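Long-range contacts in HTH-type transcriptional regulator LysG (PDB 3ISP), which binds DNA as a homodimeric LysR-type transcriptional regulator, probably activating expression of the exporter LysE and repressing its own: residues 12-17 / 67-72; 102-107 / 163-168; 158-163 / 284-289; 206-211 / 258-263. All blocks are in the same frame, centred on the assembly; numbering follows the deposited sequence.

Contact 1 of 4, residues 12-17 / 67-72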
loop_
_atom_site.group_PDB
_atom_site.type_symbol
_atom_site.label_atom_id
_atom_site.label_comp_id
_atom_site.label_asym_id
_atom_site.label_seq_id
_atom_site.Cartn_x
_atom_site.Cartn_y
_atom_site.Cartn_z
ATOM N N ALA A 12 -16.099 -24.691 -3.292
ATOM C CA ALA A 12 -15.694 -25.244 -2.014
ATOM C C ALA A 12 -14.179 -25.275 -1.966
ATOM O O ALA A 12 -13.570 -24.808 -1.011
ATOM C CB ALA A 12 -16.265 -26.641 -1.844
ATOM N N ALA A 13 -13.582 -25.817 -3.023
ATOM C CA ALA A 13 -12.135 -25.938 -3.136
ATOM C C ALA A 13 -11.448 -24.582 -2.989
ATOM O O ALA A 13 -10.520 -24.423 -2.189
ATOM C CB ALA A 13 -11.773 -26.564 -4.467
ATOM N N LEU A 14 -11.910 -23.619 -3.781
ATOM C CA LEU A 14 -11.398 -22.263 -3.744
ATOM C C LEU A 14 -11.400 -21.734 -2.319
ATOM O O LEU A 14 -10.348 -21.504 -1.713
ATOM C CB LEU A 14 -12.288 -21.373 -4.605
ATOM C CG LEU A 14 -11.768 -19.965 -4.843
ATOM C CD1 LEU A 14 -10.351 -20.053 -5.341
ATOM C CD2 LEU A 14 -12.632 -19.236 -5.834
ATOM N N ALA A 15 -12.612 -21.553 -1.798
ATOM C CA ALA A 15 -12.847 -20.943 -0.494
ATOM C C ALA A 15 -11.991 -21.582 0.576
ATOM O O ALA A 15 -11.500 -20.902 1.482
ATOM C CB ALA A 15 -14.325 -21.036 -0.122
ATOM N N ALA A 16 -11.808 -22.893 0.460
ATOM C CA ALA A 16 -11.000 -23.639 1.410
ATOM C C ALA A 16 -9.532 -23.291 1.225
ATOM O O ALA A 16 -8.817 -23.050 2.193
ATOM C CB ALA A 16 -11.221 -25.123 1.239
ATOM N N VAL A 17 -9.093 -23.243 -0.025
ATOM C CA VAL A 17 -7.699 -22.957 -0.321
ATOM C C VAL A 17 -7.318 -21.530 0.063
ATOM O O VAL A 17 -6.175 -21.271 0.428
ATOM C CB VAL A 17 -7.378 -23.207 -1.804
ATOM C CG1 VAL A 17 -5.989 -22.700 -2.145
ATOM C CG2 VAL A 17 -7.480 -24.683 -2.115
ATOM N N PRO A 67 -15.176 -12.432 -6.124
ATOM C CA PRO A 67 -16.602 -12.717 -6.318
ATOM C C PRO A 67 -16.990 -14.195 -6.143
ATOM O O PRO A 67 -18.061 -14.476 -5.616
ATOM C CB PRO A 67 -16.851 -12.261 -7.752
ATOM C CG PRO A 67 -15.812 -11.215 -7.989
ATOM C CD PRO A 67 -14.605 -11.683 -7.256
ATOM N N LEU A 68 -16.153 -15.130 -6.573
ATOM C CA LEU A 68 -16.459 -16.538 -6.345
ATOM C C LEU A 68 -16.241 -16.930 -4.883
ATOM O O LEU A 68 -16.816 -17.897 -4.401
ATOM C CB LEU A 68 -15.630 -17.445 -7.260
ATOM C CG LEU A 68 -15.483 -17.113 -8.748
ATOM C CD1 LEU A 68 -14.990 -18.354 -9.491
ATOM C CD2 LEU A 68 -16.774 -16.601 -9.367
ATOM N N LEU A 69 -15.394 -16.187 -4.183
ATOM C CA LEU A 69 -15.195 -16.394 -2.760
ATOM C C LEU A 69 -16.495 -16.126 -2.041
ATOM O O LEU A 69 -16.937 -16.907 -1.193
ATOM C CB LEU A 69 -14.147 -15.430 -2.232
ATOM C CG LEU A 69 -12.741 -15.995 -2.175
ATOM C CD1 LEU A 69 -11.931 -15.176 -1.208
ATOM C CD2 LEU A 69 -12.805 -17.450 -1.738
ATOM N N ARG A 70 -17.090 -14.991 -2.384
ATOM C CA ARG A 70 -18.392 -14.600 -1.877
ATOM C C ARG A 70 -19.427 -15.639 -2.286
ATOM O O ARG A 70 -20.196 -16.124 -1.457
ATOM C CB ARG A 70 -18.773 -13.225 -2.430
ATOM C CG ARG A 70 -20.117 -12.720 -1.968
ATOM C CD ARG A 70 -20.331 -11.264 -2.348
ATOM N NE ARG A 70 -20.564 -11.124 -3.779
ATOM C CZ ARG A 70 -19.674 -10.642 -4.638
ATOM N NH1 ARG A 70 -18.482 -10.229 -4.211
ATOM N NH2 ARG A 70 -19.988 -10.563 -5.922
ATOM N N LEU A 71 -19.418 -15.984 -3.570
ATOM C CA LEU A 71 -20.334 -16.973 -4.118
ATOM C C LEU A 71 -20.323 -18.264 -3.312
ATOM O O LEU A 71 -21.369 -18.845 -3.028
ATOM C CB LEU A 71 -19.974 -17.281 -5.569
ATOM C CG LEU A 71 -20.891 -18.291 -6.256
ATOM C CD1 LEU A 71 -22.321 -17.776 -6.282
ATOM C CD2 LEU A 71 -20.410 -18.584 -7.661
ATOM N N ALA A 72 -19.131 -18.713 -2.947
ATOM C CA ALA A 72 -19.000 -19.935 -2.182
ATOM C C ALA A 72 -19.723 -19.816 -0.836
ATOM O O ALA A 72 -20.367 -20.767 -0.375
ATOM C CB ALA A 72 -17.526 -20.285 -1.985
#
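Leu14 and Ala15 meet Leu68, Leu69 and Ala72 in an apolar helix-helix contact, where helix 9-20 of the N-terminal DNA-binding region packs against helix 66-82. Helix 66-82 corresponds to the linker helix of LysR-type regulators. The local axes approach to 8.9 Å and their directions differ by 107°, so few residues meet.

Leu14 reaches farther across than Ala15. Its CG, anti to the backbone N (chi1 -171°), lies 4.1 Å from Leu69 CD2, and its CD2 is 3.8 Å from Leu68 CB. The Leu14 side chain crosses those of both leucines at about a right angle. Leu69 answers by putting its CD2 against the Ala15 backbone, 3.7 Å from Ala15 CA. Beside this, Ala15 CB and Ala72 CB touch at 3.8 Å. Leucine suits the places where a branched tip must span the gap, and alanine those where the backbones come near.

Leu68 also packs on Leu44 of helix 34-48; Leu71 touches Leu78 of a second subunit, and Arg70 forms a salt bridge with Glu85 of that subunit. No hydrogen bond joins the two segments, which implies that their cohesion comes from methyl and methylene packing of largely buried side chains.

Contact 2 of 4, residues 102-107 / 163-168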
loop_
_atom_site.group_PDB
_atom_site.type_symbol
_atom_site.label_atom_id
_atom_site.label_comp_id
_atom_site.label_asym_id
_atom_site.label_seq_id
_atom_site.Cartn_x
_atom_site.Cartn_y
_atom_site.Cartn_z
ATOM N N ASN A 102 -18.624 -0.890 12.628
ATOM C CA ASN A 102 -17.764 0.247 12.958
ATOM C C ASN A 102 -17.703 0.500 14.462
ATOM O O ASN A 102 -18.712 0.372 15.162
ATOM C CB ASN A 102 -18.190 1.519 12.223
ATOM C CG ASN A 102 -19.560 2.022 12.658
ATOM O OD1 ASN A 102 -19.767 3.218 12.850
ATOM N ND2 ASN A 102 -20.502 1.110 12.807
ATOM N N ALA A 103 -16.512 0.866 14.943
ATOM C CA ALA A 103 -16.222 0.998 16.374
ATOM C C ALA A 103 -17.266 1.800 17.137
ATOM O O ALA A 103 -17.720 1.392 18.194
ATOM C CB ALA A 103 -14.841 1.618 16.573
ATOM N N ASP A 104 -17.621 2.955 16.590
ATOM C CA ASP A 104 -18.603 3.846 17.199
ATOM C C ASP A 104 -20.000 3.230 17.355
ATOM O O ASP A 104 -20.724 3.563 18.294
ATOM C CB ASP A 104 -18.673 5.161 16.421
ATOM C CG ASP A 104 -17.475 6.051 16.686
ATOM O OD1 ASP A 104 -16.806 5.843 17.730
ATOM O OD2 ASP A 104 -17.209 6.955 15.855
ATOM N N SER A 105 -20.381 2.328 16.458
ATOM C CA SER A 105 -21.672 1.661 16.616
ATOM C C SER A 105 -21.643 0.593 17.690
ATOM O O SER A 105 -22.628 0.403 18.403
ATOM C CB SER A 105 -22.172 1.070 15.300
ATOM O OG SER A 105 -22.416 2.086 14.338
ATOM N N MET A 106 -20.523 -0.114 17.804
ATOM C CA MET A 106 -20.436 -1.197 18.774
ATOM C C MET A 106 -20.476 -0.649 20.198
ATOM O O MET A 106 -21.014 -1.281 21.099
ATOM C CB MET A 106 -19.185 -2.060 18.552
ATOM C CG MET A 106 -18.944 -3.114 19.641
ATOM S SD MET A 106 -20.241 -4.368 19.803
ATOM C CE MET A 106 -20.063 -5.171 18.256
ATOM N N ALA A 107 -19.919 0.533 20.399
ATOM C CA ALA A 107 -19.864 1.096 21.737
ATOM C C ALA A 107 -21.190 1.727 22.144
ATOM O O ALA A 107 -21.452 1.936 23.329
ATOM C CB ALA A 107 -18.743 2.109 21.846
ATOM N N MET A 163 -25.918 8.945 12.978
ATOM C CA MET A 163 -25.278 9.063 14.297
ATOM C C MET A 163 -24.774 10.496 14.433
ATOM O O MET A 163 -24.156 11.019 13.510
ATOM C CB MET A 163 -24.120 8.049 14.424
ATOM C CG MET A 163 -23.221 8.201 15.657
ATOM S SD MET A 163 -22.178 6.756 15.989
ATOM C CE MET A 163 -21.606 6.423 14.342
ATOM N N ARG A 164 -25.065 11.153 15.548
ATOM C CA ARG A 164 -24.554 12.512 15.731
ATOM C C ARG A 164 -23.228 12.547 16.491
ATOM O O ARG A 164 -23.050 11.836 17.483
ATOM C CB ARG A 164 -25.565 13.417 16.429
ATOM C CG ARG A 164 -25.012 14.806 16.665
ATOM C CD ARG A 164 -26.106 15.837 16.831
ATOM N NE ARG A 164 -26.994 15.870 15.682
ATOM C CZ ARG A 164 -28.257 16.273 15.732
ATOM N NH1 ARG A 164 -28.778 16.673 16.876
ATOM N NH2 ARG A 164 -29.001 16.258 14.636
ATOM N N TYR A 165 -22.309 13.384 16.022
ATOM C CA TYR A 165 -21.000 13.540 16.652
ATOM C C TYR A 165 -20.798 14.945 17.225
ATOM O O TYR A 165 -20.841 15.929 16.483
ATOM C CB TYR A 165 -19.893 13.246 15.639
ATOM C CG TYR A 165 -19.697 11.781 15.348
ATOM C CD1 TYR A 165 -18.800 11.028 16.083
ATOM C CD2 TYR A 165 -20.398 11.155 14.325
ATOM C CE1 TYR A 165 -18.611 9.697 15.823
ATOM C CE2 TYR A 165 -20.217 9.817 14.061
ATOM C CZ TYR A 165 -19.325 9.090 14.813
ATOM O OH TYR A 165 -19.137 7.750 14.565
ATOM N N LEU A 166 -20.564 15.029 18.538
ATOM C CA LEU A 166 -20.321 16.305 19.228
ATOM C C LEU A 166 -18.836 16.519 19.419
ATOM O O LEU A 166 -18.145 15.613 19.864
ATOM C CB LEU A 166 -20.995 16.299 20.597
ATOM C CG LEU A 166 -22.463 15.895 20.504
ATOM C CD1 LEU A 166 -23.141 15.808 21.861
ATOM C CD2 LEU A 166 -23.171 16.888 19.609
ATOM N N PRO A 167 -18.336 17.719 19.094
ATOM C CA PRO A 167 -16.922 18.048 19.323
ATOM C C PRO A 167 -16.706 18.348 20.802
ATOM O O PRO A 167 -17.230 19.354 21.279
ATOM C CB PRO A 167 -16.715 19.336 18.521
ATOM C CG PRO A 167 -18.062 19.665 17.903
ATOM C CD PRO A 167 -19.101 18.883 18.641
ATOM N N VAL A 168 -15.968 17.504 21.518
ATOM C CA VAL A 168 -15.892 17.666 22.960
ATOM C C VAL A 168 -14.479 17.634 23.546
ATOM O O VAL A 168 -13.497 17.394 22.836
ATOM C CB VAL A 168 -16.788 16.647 23.697
ATOM C CG1 VAL A 168 -18.233 17.016 23.549
ATOM C CG2 VAL A 168 -16.534 15.254 23.177
#
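Helix 103-107, which brings Asp104 and Ser105 to the contact, runs almost crosswise to strand 163-168, which brings Met163 and Tyr165, at 99° with the axes 11.0 Å apart. Side chains must bridge so wide a gap, and the long ones come from the strand.

Met163 leaves the backbone with CG anti to its N (chi1 171°) and bends only at the last torsion. Its SD lies 3.9 Å from Asp104 CB. The Met163 and Asn102 side chains reach toward each other tip to tip, though the place of Met163 CE is uncertain. A flexible thioether fits here, since it can lie against the Asp104 methylene. Tyr165 brings its OH to Asp104, whose OD2 sits at the edge of the ring, near its plane; the carboxylate is turned 53° from that plane. The hydroxyl is modelled as donor to OD2, but its position is doubtful, so the bond is best read as a probable pairing.

Asn102 occupies the N-cap position, and its backbone O accepts from both Ser105 N and Met106 N. Its ND2 adds a weak bond to Ser105 OG.

Tyr165 also packs on Met239 and Pro241 of strand 238-241. A short helix following strand 95-101, set against a long strand that passes from one subdomain to the other, is characteristic of the periplasmic-binding-protein-like regulatory domain of LysR regulators.

Contact 3 of 4, residues 158-163 / 284-289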
loop_
_atom_site.group_PDB
_atom_site.type_symbol
_atom_site.label_atom_id
_atom_site.label_comp_id
_atom_site.label_asym_id
_atom_site.label_seq_id
_atom_site.Cartn_x
_atom_site.Cartn_y
_atom_site.Cartn_z
ATOM N N HIS A 158 -29.569 -1.108 3.571
ATOM C CA HIS A 158 -30.627 -0.611 4.458
ATOM C C HIS A 158 -30.188 0.610 5.272
ATOM O O HIS A 158 -29.200 0.557 6.010
ATOM C CB HIS A 158 -31.039 -1.684 5.454
ATOM C CG HIS A 158 -31.592 -2.920 4.826
ATOM N ND1 HIS A 158 -30.815 -4.019 4.539
ATOM C CD2 HIS A 158 -32.853 -3.243 4.455
ATOM C CE1 HIS A 158 -31.570 -4.964 4.012
ATOM N NE2 HIS A 158 -32.811 -4.519 3.955
ATOM N N PRO A 159 -30.936 1.714 5.170
ATOM C CA PRO A 159 -30.565 2.864 5.995
ATOM C C PRO A 159 -30.931 2.569 7.423
ATOM O O PRO A 159 -31.926 1.891 7.677
ATOM C CB PRO A 159 -31.439 3.986 5.444
ATOM C CG PRO A 159 -31.884 3.498 4.089
ATOM C CD PRO A 159 -32.028 2.030 4.242
ATOM N N LEU A 160 -30.124 3.059 8.354
ATOM C CA LEU A 160 -30.333 2.770 9.762
ATOM C C LEU A 160 -30.708 4.035 10.519
ATOM O O LEU A 160 -31.300 3.960 11.593
ATOM C CB LEU A 160 -29.065 2.174 10.352
ATOM C CG LEU A 160 -28.743 0.746 9.928
ATOM C CD1 LEU A 160 -27.313 0.441 10.320
ATOM C CD2 LEU A 160 -29.689 -0.231 10.584
ATOM N N GLY A 161 -30.377 5.185 9.925
ATOM C CA GLY A 161 -30.470 6.479 10.573
ATOM C C GLY A 161 -29.130 7.199 10.529
ATOM O O GLY A 161 -28.204 6.769 9.865
ATOM N N GLU A 162 -29.013 8.308 11.240
ATOM C CA GLU A 162 -27.718 8.979 11.355
ATOM C C GLU A 162 -27.235 9.032 12.804
ATOM O O GLU A 162 -28.045 9.120 13.738
ATOM C CB GLU A 162 -27.789 10.381 10.760
ATOM C CG GLU A 162 -28.284 10.399 9.339
ATOM C CD GLU A 162 -28.399 11.804 8.790
ATOM O OE1 GLU A 162 -28.368 12.766 9.604
ATOM O OE2 GLU A 162 -28.528 11.937 7.546
ATOM N N MET A 163 -25.918 8.945 12.978
ATOM C CA MET A 163 -25.278 9.063 14.297
ATOM C C MET A 163 -24.774 10.496 14.433
ATOM O O MET A 163 -24.156 11.019 13.510
ATOM C CB MET A 163 -24.120 8.049 14.424
ATOM C CG MET A 163 -23.221 8.201 15.657
ATOM S SD MET A 163 -22.178 6.756 15.989
ATOM C CE MET A 163 -21.606 6.423 14.342
ATOM N N THR A 284 -33.185 -7.323 13.620
ATOM C CA THR A 284 -32.563 -7.008 14.886
ATOM C C THR A 284 -31.640 -5.793 14.771
ATOM O O THR A 284 -31.753 -4.847 15.543
ATOM C CB THR A 284 -31.826 -8.219 15.408
ATOM O OG1 THR A 284 -32.790 -9.239 15.681
ATOM C CG2 THR A 284 -31.066 -7.877 16.675
ATOM N N VAL A 285 -30.746 -5.805 13.794
ATOM C CA VAL A 285 -29.888 -4.664 13.582
ATOM C C VAL A 285 -30.707 -3.398 13.395
ATOM O O VAL A 285 -30.449 -2.400 14.040
ATOM C CB VAL A 285 -28.936 -4.880 12.394
ATOM C CG1 VAL A 285 -28.250 -3.574 12.012
ATOM C CG2 VAL A 285 -27.915 -5.963 12.735
ATOM N N ARG A 286 -31.705 -3.439 12.523
ATOM C CA ARG A 286 -32.539 -2.268 12.266
ATOM C C ARG A 286 -33.228 -1.728 13.524
ATOM O O ARG A 286 -33.333 -0.515 13.720
ATOM C CB ARG A 286 -33.576 -2.579 11.187
ATOM C CG ARG A 286 -33.220 -2.026 9.817
ATOM C CD ARG A 286 -34.309 -2.280 8.768
ATOM N NE ARG A 286 -34.090 -1.440 7.592
ATOM C CZ ARG A 286 -34.632 -1.654 6.394
ATOM N NH1 ARG A 286 -35.435 -2.697 6.205
ATOM N NH2 ARG A 286 -34.367 -0.830 5.379
ATOM N N ALA A 287 -33.692 -2.638 14.371
ATOM C CA ALA A 287 -34.391 -2.266 15.589
ATOM C C ALA A 287 -33.427 -1.732 16.645
ATOM O O ALA A 287 -33.776 -0.861 17.436
ATOM C CB ALA A 287 -35.167 -3.443 16.123
ATOM N N ALA A 288 -32.213 -2.258 16.661
ATOM C CA ALA A 288 -31.220 -1.800 17.610
ATOM C C ALA A 288 -30.861 -0.346 17.298
ATOM O O ALA A 288 -30.375 0.405 18.162
ATOM C CB ALA A 288 -29.993 -2.684 17.554
ATOM N N ALA A 289 -31.118 0.058 16.061
ATOM C CA ALA A 289 -30.774 1.404 15.640
ATOM C C ALA A 289 -31.970 2.365 15.661
ATOM O O ALA A 289 -31.863 3.496 15.185
ATOM C CB ALA A 289 -30.145 1.376 14.266
#
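Arg286 and Leu160 carry most of this contact, in which residues 284-288 of helix 276-288 run nearly along residues 158-163 of strand 155-169, in the α/β regulatory domain of the LysR family. The local axes are 8.7 Å apart and diverge by only 19°.

Past CB, the Arg286 CG rests 4.0 Å from Leu160 CD2. The chain then runs extended from CG to NE, carrying the charged end past the leucine to the ring of His158. NE comes to 3.7 Å from His158 CB, CZ lies against His158 CG and CD2, and NH1 also lies near His158 CD2. The two flat groups are nearly perpendicular, 81° apart: the histidine turns its CD2 edge over one face of the guanidinium, while NH2 sits near the imidazole plane. Along the guanidinium edge, NH2 reaches Pro159 CD at 3.9 Å. Arginine suits this outer border, for its aliphatic stem packs while its charged group can remain at the surface. The His158 ring also meets that of Trp268 of strand 255-271.

At Gly161 the backbone (phi 125°) would jam a CB against the carbonyl O of Leu160, so a residue without a side chain suits these backbone angles. Besides the Arg286 stem, CD2 of Leu160 touches Val285 CG1 at 3.9 Å and, just past the helix, Ala289 CB at 4.0 Å.

Contact 4 of 4, residues 206-211 / 258-263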
loop_
_atom_site.group_PDB
_atom_site.type_symbol
_atom_site.label_atom_id
_atom_site.label_comp_id
_atom_site.label_asym_id
_atom_site.label_seq_id
_atom_site.Cartn_x
_atom_site.Cartn_y
_atom_site.Cartn_z
ATOM N N VAL A 206 -14.395 21.989 11.771
ATOM C CA VAL A 206 -13.273 22.818 11.334
ATOM C C VAL A 206 -13.583 23.297 9.930
ATOM O O VAL A 206 -13.652 24.502 9.691
ATOM C CB VAL A 206 -11.903 22.069 11.360
ATOM C CG1 VAL A 206 -10.895 22.754 10.448
ATOM C CG2 VAL A 206 -11.357 21.983 12.773
ATOM N N ARG A 207 -13.773 22.354 9.007
ATOM C CA ARG A 207 -14.337 22.680 7.698
ATOM C C ARG A 207 -15.725 23.292 7.894
ATOM O O ARG A 207 -15.975 24.426 7.505
ATOM C CB ARG A 207 -14.434 21.436 6.809
ATOM C CG ARG A 207 -13.244 21.197 5.884
ATOM C CD ARG A 207 -13.506 21.727 4.472
ATOM N NE ARG A 207 -12.493 21.267 3.518
ATOM C CZ ARG A 207 -11.551 22.042 2.984
ATOM N NH1 ARG A 207 -11.488 23.331 3.294
ATOM N NH2 ARG A 207 -10.672 21.530 2.129
ATOM N N LYS A 208 -16.622 22.534 8.509
ATOM C CA LYS A 208 -17.962 23.020 8.785
ATOM C C LYS A 208 -17.918 24.307 9.617
ATOM O O LYS A 208 -18.749 25.205 9.454
ATOM C CB LYS A 208 -18.769 21.939 9.508
ATOM C CG LYS A 208 -20.264 22.176 9.540
ATOM C CD LYS A 208 -21.018 20.952 10.044
ATOM C CE LYS A 208 -22.518 21.114 9.839
ATOM N NZ LYS A 208 -23.327 20.284 10.773
ATOM N N ALA A 209 -16.929 24.397 10.498
ATOM C CA ALA A 209 -16.860 25.485 11.463
ATOM C C ALA A 209 -16.180 26.723 10.901
ATOM O O ALA A 209 -16.494 27.846 11.303
ATOM C CB ALA A 209 -16.142 25.023 12.716
ATOM N N PHE A 210 -15.244 26.517 9.982
ATOM C CA PHE A 210 -14.434 27.619 9.480
ATOM C C PHE A 210 -14.318 27.619 7.960
ATOM O O PHE A 210 -13.424 28.250 7.400
ATOM C CB PHE A 210 -13.038 27.583 10.104
ATOM C CG PHE A 210 -13.039 27.528 11.608
ATOM C CD1 PHE A 210 -12.932 26.315 12.270
ATOM C CD2 PHE A 210 -13.123 28.689 12.361
ATOM C CE1 PHE A 210 -12.919 26.263 13.652
ATOM C CE2 PHE A 210 -13.110 28.643 13.744
ATOM C CZ PHE A 210 -13.008 27.431 14.390
ATOM N N ARG A 211 -15.220 26.902 7.303
ATOM C CA ARG A 211 -15.314 26.899 5.844
ATOM C C ARG A 211 -13.942 26.714 5.201
ATOM O O ARG A 211 -13.771 26.907 3.993
ATOM C CB ARG A 211 -15.966 28.198 5.358
ATOM C CG ARG A 211 -17.043 28.732 6.301
ATOM C CD ARG A 211 -17.027 30.255 6.369
ATOM N NE ARG A 211 -17.232 30.753 7.731
ATOM C CZ ARG A 211 -18.333 31.370 8.157
ATOM N NH1 ARG A 211 -19.353 31.579 7.327
ATOM N NH2 ARG A 211 -18.414 31.786 9.416
ATOM N N CYS A 258 -17.786 23.539 20.916
ATOM C CA CYS A 258 -18.548 24.514 20.138
ATOM C C CYS A 258 -19.938 23.991 19.758
ATOM O O CYS A 258 -20.285 22.838 20.027
ATOM C CB CYS A 258 -17.769 25.011 18.904
ATOM S SG CYS A 258 -17.634 23.869 17.501
ATOM N N ASP A 259 -20.721 24.861 19.133
ATOM C CA ASP A 259 -22.141 24.636 18.933
ATOM C C ASP A 259 -22.459 23.738 17.729
ATOM O O ASP A 259 -23.594 23.284 17.564
ATOM C CB ASP A 259 -22.825 25.988 18.771
ATOM C CG ASP A 259 -24.194 26.012 19.391
ATOM O OD1 ASP A 259 -24.484 25.097 20.201
ATOM O OD2 ASP A 259 -24.974 26.939 19.070
ATOM N N ILE A 260 -21.453 23.480 16.899
ATOM C CA ILE A 260 -21.627 22.678 15.695
ATOM C C ILE A 260 -21.582 21.175 15.958
ATOM O O ILE A 260 -21.008 20.731 16.944
ATOM C CB ILE A 260 -20.527 22.981 14.691
ATOM C CG1 ILE A 260 -20.291 24.488 14.612
ATOM C CG2 ILE A 260 -20.870 22.382 13.334
ATOM C CD1 ILE A 260 -19.294 24.874 13.559
ATOM N N HIS A 261 -22.185 20.393 15.071
ATOM C CA HIS A 261 -22.106 18.937 15.157
ATOM C C HIS A 261 -21.997 18.259 13.779
ATOM O O HIS A 261 -22.033 18.922 12.737
ATOM C CB HIS A 261 -23.290 18.366 15.945
ATOM C CG HIS A 261 -24.632 18.737 15.387
ATOM N ND1 HIS A 261 -25.048 18.355 14.131
ATOM C CD2 HIS A 261 -25.657 19.436 15.927
ATOM C CE1 HIS A 261 -26.268 18.814 13.915
ATOM N NE2 HIS A 261 -26.660 19.469 14.992
ATOM N N LEU A 262 -21.844 16.941 13.781
ATOM C CA LEU A 262 -21.814 16.191 12.535
ATOM C C LEU A 262 -22.826 15.074 12.568
ATOM O O LEU A 262 -22.860 14.285 13.514
ATOM C CB LEU A 262 -20.434 15.589 12.264
ATOM C CG LEU A 262 -19.452 16.416 11.447
ATOM C CD1 LEU A 262 -18.469 15.485 10.780
ATOM C CD2 LEU A 262 -20.182 17.239 10.412
ATOM N N ASP A 263 -23.656 15.009 11.534
ATOM C CA ASP A 263 -24.517 13.857 11.353
ATOM C C ASP A 263 -23.891 12.968 10.296
ATOM O O ASP A 263 -23.503 13.429 9.214
ATOM C CB ASP A 263 -25.935 14.269 10.967
ATOM C CG ASP A 263 -26.644 15.024 12.072
ATOM O OD1 ASP A 263 -26.847 14.449 13.162
ATOM O OD2 ASP A 263 -27.017 16.195 11.847
#
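Lys208 NZ donates to the carbonyl O of His261 at 2.7 Å, the one hydrogen bond between helix 206-210 and segment 258-263. The C=O...N angle is 153°, and the nitrogen is tilted 26° from the carbonyl plane. Lysine suits the task because its chain is long enough to cross from the helix: CG stands anti to the backbone N (chi1 -165°), and the rest continues extended to the ammonium. Its charge also lies near Asp263, with NZ 5.6 Å from OD2; at that distance the attraction would be only a general electrostatic one. Asp263 has its closer partner in Arg164, with which it forms a salt bridge.

The aliphatic part of Lys208 is used as well. It slides past Ile260 in the opposite direction, its CD resting 3.6 Å from Ile260 CG2. The same CD touches Leu262 CD2 at 3.8 Å and so meets both branched side chains. Next along the helix, Ile260 CD1 reaches Ala209, meeting both CB and CA; the small alanine lets the end of the isoleucine come close to the helix backbone.

Helix 201-210 packs on the loop-like residues 258-261 and on 262-263, where strand 255-271 resumes after an interruption, with Leu205 adding to the packing on Ile260 and Met204 to that on Leu262. On the sheet side, Leu262 pairs through its backbone with Tyr165 of the neighbouring strand 155-169.

Overall arrangement
From the N terminus, contact 1 closes first, joining helix 9-20 to helix 66-82 around the predicted helix-turn-helix, and ends before any other begins. Its centre is about 45 Å from that of contact 4, on opposite sides of the chain's centre. The other three belong to the regulatory domain. Contact 2 brings the start of helix 103-107 to strand 155-169; contact 3 opens on that strand before contact 2 has closed, so the two cross and share Met163, and it shuts only at helix 276-288. Contact 4 falls wholly within that last span, tying helix 201-210 to strand 255-271. Strands 155-169 and 255-271, neighbours in one sheet, connect contacts 2, 3 and 4.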